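Local coordinates for solute-binding periplasmic protein of iron/siderophore ABC transporter (Yersinia pestis, PDB 6B2Y) that probably binds chelated iron in the periplasm and delivers it to an ABC transporter for uptake, at residues Asp201-Thr204 and Asp205-Lys209. Residues are numbered along the deposited sequence; the frame is centred on the assembly and turned at random.
Sequences DKVT and DITNK
Thr207 lies one helical turn beyond Val203, and the two meet through backbone and side chain together. The amide N of Thr207 gives Val203 O a nearly straight bond of 2.9 Å in the carbonyl plane, while Ile206 N reaches the same oxygen from above that plane at 3.1 Å, a bent i to i-3 bond. With OG1 turned between its own backbone N and carbonyl carbon (chi1 59°), Thr207 brings CG2 to 4.0 Å from Val203 CG1 and sets OG1 3.3 Å from Thr204 CA. That hydroxyl is hydrogen-bonded to Gln245 O, tying the helix to the end of helix 239-245. One residue on, Asn208 N bonds Thr204 O at 2.9 Å, and the two side chains run side by side, Asn208 OD1 3.7 Å from Thr204 CB. Asp205 N bonds Asp201 O; the two carboxylates stay apart, with Asp201 OD1 held by Gln197. The i to i-4 bonds of Asp205, Thr207 and Asn208 carry the helical pattern through the C-terminal part of helix 186-207. Its buried side packs on helix 340-350 through Val203 against Ala347 and Gln344, and Ile206 and Thr207 rest on Phe355 in the loop beyond that helix.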
loop_
_atom_site.group_PDB
_atom_site.type_symbol
_atom_site.label_atom_id
_atom_site.label_comp_id
_atom_site.label_asym_id
_atom_site.label_seq_id
_atom_site.Cartn_x
_atom_site.Cartn_y
_atom_site.Cartn_z
ATOM N N ASP A 201 -0.065 -6.896 16.570
ATOM C CA ASP A 201 0.302 -7.085 17.980
ATOM C C ASP A 201 1.474 -8.055 18.131
ATOM O O ASP A 201 2.233 -7.958 19.103
ATOM C CB ASP A 201 -0.892 -7.590 18.794
ATOM C CG ASP A 201 -1.969 -6.531 18.985
ATOM O OD1 ASP A 201 -1.761 -5.359 18.588
ATOM O OD2 ASP A 201 -3.040 -6.889 19.520
ATOM N N LYS A 202 1.632 -8.994 17.190
ATOM C CA LYS A 202 2.820 -9.850 17.168
ATOM C C LYS A 202 4.094 -9.029 17.164
ATOM O O LYS A 202 5.115 -9.446 17.733
ATOM C CB LYS A 202 2.814 -10.750 15.932
ATOM C CG LYS A 202 1.779 -11.832 15.954
ATOM C CD LYS A 202 1.734 -12.545 14.614
ATOM C CE LYS A 202 0.656 -13.598 14.612
ATOM N NZ LYS A 202 0.626 -14.346 13.334
ATOM N N VAL A 203 4.062 -7.877 16.505
ATOM C CA VAL A 203 5.206 -6.982 16.428
ATOM C C VAL A 203 5.277 -6.074 17.643
ATOM O O VAL A 203 6.333 -5.945 18.266
ATOM C CB VAL A 203 5.139 -6.155 15.125
ATOM C CG1 VAL A 203 6.184 -5.044 15.135
ATOM C CG2 VAL A 203 5.310 -7.067 13.894
ATOM N N THR A 204 4.157 -5.424 17.997
ATOM C CA THR A 204 4.212 -4.439 19.072
ATOM C C THR A 204 4.366 -5.079 20.441
ATOM O O THR A 204 4.872 -4.412 21.353
ATOM C CB THR A 204 2.974 -3.525 19.066
ATOM O OG1 THR A 204 1.784 -4.289 19.296
ATOM C CG2 THR A 204 2.895 -2.774 17.737
ATOM N N ASP A 205 3.936 -6.334 20.610
ATOM C CA ASP A 205 4.221 -7.053 21.854
ATOM C C ASP A 205 5.696 -6.921 22.217
ATOM O O ASP A 205 6.048 -6.776 23.396
ATOM C CB ASP A 205 3.851 -8.539 21.720
ATOM C CG ASP A 205 2.350 -8.834 21.932
ATOM O OD1 ASP A 205 1.535 -7.923 22.192
ATOM O OD2 ASP A 205 1.990 -10.027 21.832
ATOM N N ILE A 206 6.567 -6.958 21.208
ATOM C CA ILE A 206 8.010 -6.820 21.394
ATOM C C ILE A 206 8.459 -5.366 21.292
ATOM O O ILE A 206 9.218 -4.879 22.137
ATOM C CB ILE A 206 8.763 -7.705 20.368
ATOM C CG1 ILE A 206 8.584 -9.185 20.706
ATOM C CG2 ILE A 206 10.236 -7.329 20.325
ATOM C CD1 ILE A 206 9.108 -10.137 19.644
ATOM N N THR A 207 8.039 -4.636 20.251
ATOM C CA THR A 207 8.615 -3.309 20.041
ATOM C C THR A 207 8.082 -2.242 21.001
ATOM O O THR A 207 8.721 -1.190 21.132
ATOM C CB THR A 207 8.398 -2.836 18.598
ATOM O OG1 THR A 207 6.994 -2.801 18.326
ATOM C CG2 THR A 207 9.097 -3.787 17.589
ATOM N N ASN A 208 6.945 -2.475 21.669
ATOM C CA ASN A 208 6.480 -1.511 22.672
ATOM C C ASN A 208 7.506 -1.316 23.787
ATOM O O ASN A 208 7.626 -0.210 24.335
ATOM C CB ASN A 208 5.146 -1.958 23.283
ATOM C CG ASN A 208 3.943 -1.675 22.381
ATOM O OD1 ASN A 208 4.016 -0.869 21.458
ATOM N ND2 ASN A 208 2.824 -2.344 22.662
ATOM N N LYS A 209 8.256 -2.369 24.133
ATOM C CA LYS A 209 9.161 -2.343 25.284
ATOM C C LYS A 209 10.559 -1.834 24.968
ATOM O O LYS A 209 11.353 -1.637 25.892
ATOM C CB LYS A 209 9.277 -3.743 25.896
ATOM C CG LYS A 209 7.955 -4.465 26.060
ATOM C CD LYS A 209 7.200 -3.966 27.275
ATOM C CE LYS A 209 5.798 -4.569 27.337
ATOM N NZ LYS A 209 5.775 -5.975 27.838
#